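Side-chain contacts in MGS-M5 (Unidentified, PDB 4Q3N), which probably interconverts L-lactate and pyruvate with NAD as cofactor, as a member of the lactate/malate dehydrogenase family: residues V257-N260 against D264-D267; L126-W131 against K307-M312; S147-R152 against G174-S179; S139-S144 against Q268-L273; P274-L277 against H283-V286. All coordinates share one frame; numbering follows the deposited sequence.

Contact 1 of 5, residues V257-N260 against D264-D267; sequences VLNN and DCED
The carboxamide of Asn259 reaches across to the backbone of Glu266 with its ND2 end, and its oxygen is turned back toward the intervening turn. With CG anti to the backbone N (chi1 179°), the amide extends from the end of strand 251-258 toward the loop that leads into strand 270-278. Asn259 ND2 donates to Glu266 O at 3.0 Å, but the donor stands well above the carbonyl plane, 54° out of it, and no lone pair is met squarely. Beside this bond the sulfur SG of Cys265 lies 3.7 Å from Asn259 ND2. Asn259 OD1 accepts from the backbone N of Tyr263, which gives the two ends of the amide different partners and fixes its flip. A second clasp is pure backbone: Asn260 N donates to Asp267 O at 2.8 Å. On the flank of that same carbonyl, Leu258 brings CD1 to 3.8 Å from Asp267 O. Asp267 turns its carboxylate past Asn260 to the surface, where a Tris molecule, probably from the crystallisation liquor, hydrogen-bonds OD1. One buried side-chain amide thus bonds the carbonyl of Glu266 and the backbone N of Tyr263, joining both sides of the turn, while the acidic side chain of Asp267 stays exposed.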
# COMPACT_ATOMS: atom_id res chain seq x y z
N VAL A 257 -11.39 21.82 16.66
CA VAL A 257 -10.34 22.15 17.65
C VAL A 257 -10.78 23.35 18.44
O VAL A 257 -11.65 24.13 17.99
CB VAL A 257 -8.99 22.49 16.97
CG1 VAL A 257 -8.33 21.22 16.48
CG2 VAL A 257 -9.20 23.49 15.81
N LEU A 258 -10.17 23.53 19.61
CA LEU A 258 -10.52 24.64 20.47
C LEU A 258 -9.90 25.91 19.88
O LEU A 258 -8.66 26.03 19.84
CB LEU A 258 -10.02 24.42 21.89
CG LEU A 258 -10.41 25.53 22.89
CD1 LEU A 258 -11.97 25.47 23.21
CD2 LEU A 258 -9.58 25.47 24.19
N ASN A 259 -10.73 26.87 19.46
CA ASN A 259 -10.18 28.10 18.86
C ASN A 259 -9.16 28.76 19.78
O ASN A 259 -7.99 28.95 19.41
CB ASN A 259 -11.26 29.12 18.52
CG ASN A 259 -10.66 30.41 17.92
OD1 ASN A 259 -9.82 30.34 17.03
ND2 ASN A 259 -11.04 31.57 18.45
N ASN A 260 -9.61 29.13 20.98
CA ASN A 260 -8.66 29.59 22.01
C ASN A 260 -7.87 30.81 21.55
O ASN A 260 -6.67 30.93 21.81
CB ASN A 260 -7.71 28.44 22.38
CG ASN A 260 -6.96 28.67 23.70
OD1 ASN A 260 -7.47 29.28 24.60
ND2 ASN A 260 -5.74 28.16 23.79
N ASP A 264 -10.34 35.31 15.40
CA ASP A 264 -10.90 36.27 16.37
C ASP A 264 -12.37 35.99 16.73
O ASP A 264 -12.98 36.76 17.44
CB ASP A 264 -10.72 37.71 15.90
CG ASP A 264 -11.13 37.92 14.50
OD1 ASP A 264 -12.12 37.28 14.10
OD2 ASP A 264 -10.44 38.69 13.81
N CYS A 265 -12.90 34.85 16.32
CA CYS A 265 -14.19 34.41 16.82
C CYS A 265 -14.08 33.95 18.27
O CYS A 265 -12.98 33.94 18.83
CB CYS A 265 -14.72 33.30 15.93
SG CYS A 265 -13.69 31.83 15.94
N GLU A 266 -15.22 33.57 18.87
CA GLU A 266 -15.29 33.02 20.23
C GLU A 266 -14.09 32.13 20.54
O GLU A 266 -13.77 31.24 19.75
CB GLU A 266 -16.59 32.23 20.42
CG GLU A 266 -17.06 32.12 21.85
CD GLU A 266 -17.67 33.43 22.38
OE1 GLU A 266 -18.83 33.75 22.05
OE2 GLU A 266 -16.97 34.15 23.10
N ASP A 267 -13.45 32.36 21.68
CA ASP A 267 -12.30 31.56 22.07
C ASP A 267 -12.73 30.19 22.60
O ASP A 267 -12.09 29.18 22.32
CB ASP A 267 -11.49 32.32 23.13
CG ASP A 267 -10.70 33.47 22.54
OD1 ASP A 267 -10.79 33.70 21.31
OD2 ASP A 267 -9.98 34.14 23.30

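Contact 2 of 5, residues L126-W131 against K307-M312; sequences LAYVAW and KNLDDM
Leu309 lies with its CD1 methyl over one face of the Tyr128 ring, and it is the first residue of 307-312 to meet helix 123-134. It supplies the main packing. Its CD1 sits 3.7 Å from the centroid of the Tyr128 ring and 15° off the ring normal, a CH-pi contact, while the other branch lies toward the CB end, with Leu309 CD2 3.6 Å from Tyr128 CD1. With CG anti to the backbone N (chi1 -174°), the Tyr128 ring extends from its helix toward helix 292-311. The indole of Trp131 turns its CE3 edge to the opposite face of the same ring, CE3 standing 3.9 Å above the plane of Tyr128, so that the tyrosine has a leucine methyl on one face and an indole edge on the other. Its hydroxyl has weak hydrogen bonds to Gln268 and Arg306. Met312, just past the helix end, closes the contact: its chain bends at chi3 (69°) and brings Met312 CE to 4.0 Å from Val129 CG2, the two side chains crossing at about a right angle. The methionine also touches Leu93 and Ala97 of helix 89-109. This is buried apolar helix packing, in which the C-terminal helix of the catalytic domain lies against helices of the Rossmann-type NAD-binding domain, as in the lactate/malate dehydrogenase fold.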
# COMPACT_ATOMS: atom_id res chain seq x y z
N LEU A 126 -19.92 18.34 20.96
CA LEU A 126 -19.60 17.15 21.73
C LEU A 126 -18.10 17.00 21.94
O LEU A 126 -17.66 16.47 22.97
CB LEU A 126 -20.20 15.89 21.06
CG LEU A 126 -21.74 15.86 21.11
CD1 LEU A 126 -22.24 14.59 20.46
CD2 LEU A 126 -22.32 16.04 22.56
N ALA A 127 -17.31 17.52 21.02
CA ALA A 127 -15.85 17.58 21.23
C ALA A 127 -15.50 18.50 22.39
O ALA A 127 -14.61 18.20 23.23
CB ALA A 127 -15.12 18.02 19.92
N TYR A 128 -16.19 19.62 22.48
CA TYR A 128 -15.98 20.53 23.61
C TYR A 128 -16.36 19.80 24.91
O TYR A 128 -15.67 19.90 25.96
CB TYR A 128 -16.80 21.82 23.44
CG TYR A 128 -16.56 22.89 24.49
CD1 TYR A 128 -17.24 22.88 25.69
CD2 TYR A 128 -15.65 23.92 24.26
CE1 TYR A 128 -17.02 23.85 26.67
CE2 TYR A 128 -15.43 24.90 25.20
CZ TYR A 128 -16.12 24.85 26.41
OH TYR A 128 -15.89 25.82 27.35
N VAL A 129 -17.50 19.11 24.87
CA VAL A 129 -17.97 18.40 26.05
C VAL A 129 -16.93 17.36 26.46
O VAL A 129 -16.55 17.28 27.63
CB VAL A 129 -19.33 17.75 25.82
CG1 VAL A 129 -19.68 16.76 26.99
CG2 VAL A 129 -20.41 18.87 25.73
N ALA A 130 -16.47 16.58 25.49
CA ALA A 130 -15.48 15.55 25.78
C ALA A 130 -14.21 16.20 26.34
O ALA A 130 -13.60 15.69 27.28
CB ALA A 130 -15.16 14.74 24.52
N TRP A 131 -13.84 17.35 25.79
CA TRP A 131 -12.64 18.02 26.27
C TRP A 131 -12.79 18.38 27.76
O TRP A 131 -11.94 18.01 28.61
CB TRP A 131 -12.33 19.28 25.43
CG TRP A 131 -11.31 20.17 26.11
CD1 TRP A 131 -10.08 19.79 26.58
CD2 TRP A 131 -11.45 21.56 26.41
NE1 TRP A 131 -9.44 20.87 27.16
CE2 TRP A 131 -10.27 21.96 27.09
CE3 TRP A 131 -12.45 22.52 26.19
CZ2 TRP A 131 -10.07 23.27 27.55
CZ3 TRP A 131 -12.25 23.81 26.63
CH2 TRP A 131 -11.06 24.18 27.31
N LYS A 307 -23.64 29.46 21.72
CA LYS A 307 -25.01 29.55 22.28
C LYS A 307 -25.52 28.14 22.66
O LYS A 307 -26.16 27.95 23.71
CB LYS A 307 -25.96 30.21 21.27
CG LYS A 307 -27.45 30.30 21.72
CD LYS A 307 -27.58 31.12 23.00
CE LYS A 307 -29.03 31.53 23.23
NZ LYS A 307 -29.95 30.35 23.14
N ASN A 308 -25.25 27.18 21.77
CA ASN A 308 -25.53 25.77 22.05
C ASN A 308 -24.89 25.36 23.38
O ASN A 308 -25.57 24.85 24.26
CB ASN A 308 -25.01 24.86 20.93
CG ASN A 308 -25.84 24.93 19.65
OD1 ASN A 308 -26.99 25.36 19.65
ND2 ASN A 308 -25.25 24.50 18.56
N LEU A 309 -23.60 25.61 23.55
CA LEU A 309 -22.88 25.25 24.78
C LEU A 309 -23.44 25.96 26.00
O LEU A 309 -23.59 25.34 27.04
CB LEU A 309 -21.35 25.54 24.64
CG LEU A 309 -20.56 24.63 23.69
CD1 LEU A 309 -19.11 25.14 23.41
CD2 LEU A 309 -20.53 23.15 24.16
N ASP A 310 -23.74 27.25 25.89
CA ASP A 310 -24.37 27.98 26.98
C ASP A 310 -25.69 27.30 27.42
O ASP A 310 -25.98 27.13 28.61
CB ASP A 310 -24.67 29.44 26.58
CG ASP A 310 -23.41 30.30 26.46
OD1 ASP A 310 -22.33 29.87 26.92
OD2 ASP A 310 -23.52 31.43 25.93
N ASP A 311 -26.48 26.96 26.42
CA ASP A 311 -27.77 26.36 26.64
C ASP A 311 -27.63 24.99 27.28
O ASP A 311 -28.57 24.51 27.90
CB ASP A 311 -28.54 26.25 25.33
CG ASP A 311 -29.07 27.59 24.87
OD1 ASP A 311 -29.10 28.55 25.68
OD2 ASP A 311 -29.49 27.68 23.69
N MET A 312 -26.47 24.36 27.15
CA MET A 312 -26.24 23.06 27.79
C MET A 312 -25.56 23.24 29.15
O MET A 312 -25.12 22.27 29.76
CB MET A 312 -25.38 22.16 26.91
CG MET A 312 -26.00 21.86 25.57
SD MET A 312 -24.79 21.45 24.30
CE MET A 312 -24.24 19.86 24.92

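Contact 3 of 5, residues S147-R152 against G174-S179; sequences SLDTAR and GEHGDS. With ACT (acetate ion), chain J.
Asp149 and His176 meet through different first torsions: the aspartate holds CG anti to its carbonyl carbon (chi1 -52°), the histidine holds CG anti to its backbone N (chi1 170°), and the imidazole is thereby carried over to the carboxylate. The result is a His-carboxylate hydrogen bond of the kind found in the active sites of lactate and malate dehydrogenases, and a catalytic role for the pair is probable from the family. His176 ND1 donates to the syn lone pair of Asp149 OD2; the modelled separation of 2.5 Å is short for such a bond, and its exact value carries little weight. The oxygen lies near the ring plane, but the carboxylate itself is turned 62° from the imidazole. The bond fixes the rotation of the ring and directs its other nitrogen toward the likely substrate pocket. The backbone N of His176 donates to Asp124 OD2, and His50 of a second subunit packs on Leu148 and Arg152, which places the site close to a subunit interface. An acetate ion, probably from the crystallisation liquor, occupies the far side of the ring from Asp149. One of its oxygens, O, lies 3.3 Å from Leu148 CD2, and the other takes a hydrogen bond at the imidazole edge, His176 NE2 donating to acetate OXT at 3.0 Å.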
# COMPACT_ATOMS: atom_id res chain seq x y z
N SER A 147 -13.63 17.83 8.28
CA SER A 147 -12.71 17.05 7.42
C SER A 147 -13.48 16.38 6.27
O SER A 147 -13.07 16.42 5.12
CB SER A 147 -11.96 15.99 8.26
OG SER A 147 -12.93 15.18 8.96
N LEU A 148 -14.64 15.78 6.57
CA LEU A 148 -15.46 15.16 5.51
C LEU A 148 -16.11 16.21 4.59
O LEU A 148 -16.20 16.00 3.37
CB LEU A 148 -16.56 14.27 6.14
CG LEU A 148 -17.63 13.70 5.20
CD1 LEU A 148 -17.03 12.74 4.10
CD2 LEU A 148 -18.76 13.05 5.98
N ASP A 149 -16.60 17.30 5.16
CA ASP A 149 -17.16 18.36 4.32
C ASP A 149 -16.09 18.82 3.31
O ASP A 149 -16.38 19.13 2.17
CB ASP A 149 -17.64 19.56 5.16
CG ASP A 149 -18.59 19.13 6.29
OD1 ASP A 149 -19.76 18.98 6.01
OD2 ASP A 149 -18.13 18.82 7.40
N THR A 150 -14.87 18.91 3.79
CA THR A 150 -13.72 19.32 2.97
C THR A 150 -13.43 18.30 1.84
O THR A 150 -13.23 18.68 0.67
CB THR A 150 -12.48 19.52 3.86
OG1 THR A 150 -12.70 20.69 4.71
CG2 THR A 150 -11.20 19.74 2.98
N ALA A 151 -13.48 17.01 2.17
CA ALA A 151 -13.34 15.98 1.14
C ALA A 151 -14.46 16.07 0.11
O ALA A 151 -14.25 15.81 -1.06
CB ALA A 151 -13.32 14.57 1.76
N ARG A 152 -15.67 16.39 0.56
CA ARG A 152 -16.78 16.56 -0.36
C ARG A 152 -16.53 17.73 -1.30
O ARG A 152 -16.80 17.67 -2.49
CB ARG A 152 -18.10 16.80 0.42
CG ARG A 152 -18.55 15.55 1.18
CD ARG A 152 -19.85 15.81 2.01
NE ARG A 152 -20.45 14.55 2.46
CZ ARG A 152 -21.04 14.43 3.64
NH1 ARG A 152 -21.10 15.47 4.50
NH2 ARG A 152 -21.55 13.28 3.95
N GLY A 174 -15.66 26.05 10.03
CA GLY A 174 -16.79 26.41 10.89
C GLY A 174 -17.49 25.20 11.47
O GLY A 174 -16.89 24.12 11.66
N GLU A 175 -18.78 25.38 11.79
CA GLU A 175 -19.60 24.31 12.34
C GLU A 175 -19.76 23.21 11.31
O GLU A 175 -20.03 23.50 10.16
CB GLU A 175 -20.96 24.88 12.74
CG GLU A 175 -21.94 23.83 13.18
CD GLU A 175 -23.39 24.35 13.17
OE1 GLU A 175 -23.74 25.23 12.34
OE2 GLU A 175 -24.17 23.89 14.02
N HIS A 176 -19.58 21.95 11.69
CA HIS A 176 -19.97 20.84 10.80
C HIS A 176 -21.52 20.78 10.84
O HIS A 176 -22.10 20.10 11.67
CB HIS A 176 -19.34 19.53 11.29
CG HIS A 176 -19.84 18.28 10.62
ND1 HIS A 176 -19.64 18.01 9.28
CD2 HIS A 176 -20.48 17.19 11.13
CE1 HIS A 176 -20.15 16.82 8.99
NE2 HIS A 176 -20.67 16.31 10.09
N GLY A 177 -22.18 21.49 9.94
CA GLY A 177 -23.65 21.70 10.04
C GLY A 177 -23.97 22.90 9.17
O GLY A 177 -23.12 23.31 8.34
N ASP A 178 -25.15 23.47 9.38
CA ASP A 178 -25.75 24.44 8.46
C ASP A 178 -24.95 25.73 8.32
O ASP A 178 -25.08 26.41 7.31
CB ASP A 178 -27.19 24.80 8.89
CG ASP A 178 -28.16 23.60 8.83
OD1 ASP A 178 -27.92 22.64 8.06
OD2 ASP A 178 -29.18 23.63 9.56
N SER A 179 -24.13 26.06 9.32
CA SER A 179 -23.38 27.33 9.27
C SER A 179 -21.93 27.18 8.76
O SER A 179 -21.16 28.13 8.75
CB SER A 179 -23.42 28.03 10.65
OG SER A 179 -22.45 27.47 11.55
C ACT J . -21.31 12.22 9.57
O ACT J . -20.76 12.10 8.45
OXT ACT J . -21.31 13.38 10.12
CH3 ACT J . -21.97 10.99 10.14

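Contact 4 of 5, residues S139-S144 against Q268-L273; sequences SRVIGS and QVYIGL
A single tyrosine, Tyr270, reaches in this buried contact from the antiparallel sheet of the C-terminal domain to the edge strand of the Rossmann-type sheet, its hydroxyl bonded to the backbone of Val141. Strand 141-143 is an outermost strand of the parallel sheet within the chain, and strand 270-278 is the middle one of the three antiparallel strands. Tyr270 OH donates to Val141 O at 2.8 Å. The hydroxyl stands above the carbonyl plane by 38°, while seen from the ring the oxygen lies at the edge, near the ring plane. The chi1 of Tyr270, -97°, falls off the usual staggered positions, and at this setting the hydroxyl meets that carbonyl. The same oxygen comes within 3.1 Å of Tyr270 CE2. The valine side chain crosses the tyrosine at about a right angle and brings Val141 CB to 3.7 Å from Tyr270 OH. Farther along the strand, Ile142 CA approaches Tyr270 CE2 at 4.1 Å. The ring also packs on Ala127 of helix 123-134 and on His138, and the neighbouring Gly143 is paired through its backbone with Ser256 of strand 251-258. A phenylalanine here lacks the hydroxyl, and the buried carbonyl of Val141 would probably be left without this donor. The chemistry thus combines an apolar ring with one polar atom at its end, which lets an aromatic side chain pack between domains and still supply a hydrogen bond to a backbone oxygen.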
# COMPACT_ATOMS: atom_id res chain seq x y z
N SER A 139 -5.10 20.04 23.28
CA SER A 139 -4.39 19.55 22.06
C SER A 139 -4.55 18.01 21.87
O SER A 139 -4.14 17.45 20.85
CB SER A 139 -2.89 19.88 22.13
OG SER A 139 -2.30 19.29 23.28
N ARG A 140 -5.06 17.34 22.91
CA ARG A 140 -5.24 15.88 22.93
C ARG A 140 -6.69 15.47 22.76
O ARG A 140 -7.05 14.30 22.89
CB ARG A 140 -4.77 15.31 24.27
CG ARG A 140 -3.43 15.88 24.73
CD ARG A 140 -2.25 15.09 24.13
NE ARG A 140 -2.17 13.72 24.65
CZ ARG A 140 -1.37 12.79 24.13
NH1 ARG A 140 -0.56 13.10 23.11
NH2 ARG A 140 -1.34 11.56 24.65
N VAL A 141 -7.55 16.45 22.54
CA VAL A 141 -8.98 16.11 22.29
C VAL A 141 -9.44 16.85 21.05
O VAL A 141 -9.34 18.07 20.99
CB VAL A 141 -9.91 16.51 23.48
CG1 VAL A 141 -11.41 16.20 23.13
CG2 VAL A 141 -9.48 15.78 24.73
N ILE A 142 -9.90 16.10 20.05
CA ILE A 142 -10.34 16.71 18.83
C ILE A 142 -11.65 16.10 18.37
O ILE A 142 -12.07 15.02 18.84
CB ILE A 142 -9.26 16.53 17.68
CG1 ILE A 142 -8.96 15.05 17.47
CG2 ILE A 142 -8.00 17.26 18.06
CD1 ILE A 142 -8.01 14.77 16.28
N GLY A 143 -12.28 16.76 17.41
CA GLY A 143 -13.43 16.16 16.74
C GLY A 143 -13.15 16.06 15.23
O GLY A 143 -12.26 16.72 14.73
N SER A 144 -13.94 15.28 14.51
CA SER A 144 -13.71 15.13 13.08
C SER A 144 -14.10 16.41 12.29
O SER A 144 -13.66 16.57 11.14
CB SER A 144 -14.47 13.92 12.53
OG SER A 144 -15.83 13.94 12.87
N GLN A 268 -13.82 30.17 23.37
CA GLN A 268 -14.20 28.93 24.05
C GLN A 268 -15.27 28.13 23.27
O GLN A 268 -16.41 27.95 23.72
CB GLN A 268 -14.67 29.25 25.47
CG GLN A 268 -13.50 29.66 26.36
CD GLN A 268 -12.66 28.45 26.77
OE1 GLN A 268 -11.45 28.41 26.54
NE2 GLN A 268 -13.31 27.46 27.41
N VAL A 269 -14.87 27.69 22.08
CA VAL A 269 -15.63 26.76 21.26
C VAL A 269 -14.70 25.84 20.54
O VAL A 269 -13.57 26.25 20.19
CB VAL A 269 -16.48 27.43 20.17
CG1 VAL A 269 -17.65 28.18 20.76
CG2 VAL A 269 -15.63 28.36 19.30
N TYR A 270 -15.15 24.61 20.30
CA TYR A 270 -14.49 23.74 19.36
C TYR A 270 -15.15 24.06 18.05
O TYR A 270 -16.39 24.25 18.01
CB TYR A 270 -14.67 22.27 19.72
CG TYR A 270 -13.49 21.69 20.49
CD1 TYR A 270 -13.28 22.03 21.84
CD2 TYR A 270 -12.59 20.81 19.88
CE1 TYR A 270 -12.22 21.50 22.57
CE2 TYR A 270 -11.51 20.25 20.61
CZ TYR A 270 -11.33 20.61 21.94
OH TYR A 270 -10.28 20.09 22.66
N ILE A 271 -14.35 24.16 17.00
CA ILE A 271 -14.89 24.55 15.70
C ILE A 271 -13.94 24.07 14.58
O ILE A 271 -12.77 23.84 14.84
CB ILE A 271 -15.10 26.10 15.67
CG1 ILE A 271 -15.95 26.55 14.48
CG2 ILE A 271 -13.76 26.83 15.80
CD1 ILE A 271 -16.34 28.07 14.61
N GLY A 272 -14.47 23.86 13.38
CA GLY A 272 -13.70 23.26 12.29
C GLY A 272 -12.68 24.26 11.74
O GLY A 272 -13.04 25.31 11.18
N LEU A 273 -11.40 23.97 11.97
CA LEU A 273 -10.28 24.81 11.51
C LEU A 273 -9.15 23.90 11.04
O LEU A 273 -9.01 22.79 11.54
CB LEU A 273 -9.78 25.74 12.64
CG LEU A 273 -10.84 26.72 13.19
CD1 LEU A 273 -10.32 27.35 14.51
CD2 LEU A 273 -11.23 27.83 12.14

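Contact 5 of 5, residues P274-L277 against H283-V286; sequences PAVL and HHIV. With ACT (acetate ion), chain E.
Val276 and His284 face each other across the antiparallel beta hairpin of strands 270-278 and 281-285, the valine methyl CG2 lying over the imidazole. Three backbone hydrogen bonds hold the strands together. Val276 N donates to His284 O at 3.0 Å; His283 N donates to Val276 O; and Val286 N donates to Pro274 O beyond the end of the strand. Between them Ala275 and Ile285 form a non-hydrogen-bonded pair, both side chains on the other face of the sheet from Val276 and His284.

Val276 is also the centre of the apolar packing. Its CG2 stands 3.9 Å from the centroid of the His284 ring, 26° off its normal, a CH-pi contact over the face, and also lies 3.8 Å from Val286 CG2, the two valines crossing at about a right angle. Pro274 CG rests 4.1 Å from Val286 CB.

His284 has CG between its backbone N and carbonyl carbon (chi1 66°), which turns the ring toward Val276 of the neighbouring strand. His283 ND1 and His284 ND1 share a hydrogen bond of 2.8 Å. An alanine in place of His284 would probably leave the methyl of Val276 without its aromatic cover and His283 ND1 without its mate. A third subunit packs on this side, with its Met201 near His284 and its Lys192 sharing the bound acetate. That ion, probably from the crystallisation liquor, meets the imidazole edge, with His284 NE2 donating to acetate OXT at 2.7 Å.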
# COMPACT_ATOMS: atom_id res chain seq x y z
N PRO A 274 -8.33 24.39 10.10
CA PRO A 274 -7.18 23.57 9.69
C PRO A 274 -6.17 23.46 10.85
O PRO A 274 -5.85 24.44 11.50
CB PRO A 274 -6.59 24.33 8.50
CG PRO A 274 -6.98 25.78 8.73
CD PRO A 274 -8.32 25.73 9.49
N ALA A 275 -5.68 22.26 11.11
CA ALA A 275 -4.76 22.09 12.22
C ALA A 275 -3.68 21.09 11.85
O ALA A 275 -3.89 20.20 11.02
CB ALA A 275 -5.55 21.62 13.51
N VAL A 276 -2.53 21.24 12.49
CA VAL A 276 -1.40 20.36 12.28
C VAL A 276 -1.48 19.19 13.25
O VAL A 276 -1.41 19.39 14.48
CB VAL A 276 -0.04 21.12 12.47
CG1 VAL A 276 1.13 20.15 12.20
CG2 VAL A 276 0.03 22.31 11.55
N LEU A 277 -1.59 17.98 12.72
CA LEU A 277 -1.66 16.75 13.53
C LEU A 277 -0.36 15.93 13.49
O LEU A 277 0.19 15.69 12.41
CB LEU A 277 -2.79 15.85 13.03
CG LEU A 277 -4.20 16.38 13.36
CD1 LEU A 277 -5.25 15.56 12.59
CD2 LEU A 277 -4.41 16.18 14.86
N HIS A 283 -0.52 20.01 16.97
CA HIS A 283 0.69 20.81 17.18
C HIS A 283 0.35 22.30 17.28
O HIS A 283 0.75 23.00 18.20
CB HIS A 283 1.73 20.56 16.06
CG HIS A 283 2.97 21.37 16.24
ND1 HIS A 283 3.10 22.64 15.73
CD2 HIS A 283 4.11 21.12 16.93
CE1 HIS A 283 4.26 23.15 16.11
NE2 HIS A 283 4.90 22.25 16.83
N HIS A 284 -0.44 22.79 16.33
CA HIS A 284 -1.02 24.14 16.43
C HIS A 284 -2.14 24.24 15.42
O HIS A 284 -2.23 23.42 14.49
CB HIS A 284 0.02 25.27 16.18
CG HIS A 284 0.57 25.33 14.77
ND1 HIS A 284 1.61 24.53 14.34
CD2 HIS A 284 0.27 26.13 13.72
CE1 HIS A 284 1.94 24.84 13.09
NE2 HIS A 284 1.13 25.80 12.69
N ILE A 285 -2.98 25.26 15.56
CA ILE A 285 -4.02 25.54 14.59
C ILE A 285 -3.44 26.45 13.53
O ILE A 285 -2.74 27.41 13.85
CB ILE A 285 -5.20 26.24 15.25
CG1 ILE A 285 -5.81 25.29 16.28
CG2 ILE A 285 -6.26 26.72 14.16
CD1 ILE A 285 -6.94 25.99 17.10
N VAL A 286 -3.72 26.19 12.27
CA VAL A 286 -3.17 27.05 11.25
C VAL A 286 -4.05 28.28 11.13
O VAL A 286 -5.29 28.16 10.98
CB VAL A 286 -3.05 26.29 9.90
CG1 VAL A 286 -2.58 27.23 8.79
CG2 VAL A 286 -2.06 25.07 10.07
C ACT E . 1.19 27.52 9.34
O ACT E . 1.09 28.62 8.72
OXT ACT E . 0.95 27.54 10.58
CH3 ACT E . 1.63 26.24 8.68

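Contacts 2 and 4 are the buried ones, and both join the NAD-binding domain to the C-terminal domain: the first by apolar helix packing, the second through a tyrosine with one polar end. They meet directly, since Tyr270 also touches Tyr128 and Ala127. Contacts 1, 4 and 5 all draw on the antiparallel sheet of strands 251-258, 270-278 and 281-285; contact 1 closes a polar turn at one end, while contact 5 is a hairpin whose His284 meets another subunit. Contact 3, partly buried, joins two ionisable side chains directly, and Gly174 ties its loop to Gly272 on strand 270-278. Exposed side chains take part in contacts 1 and 5.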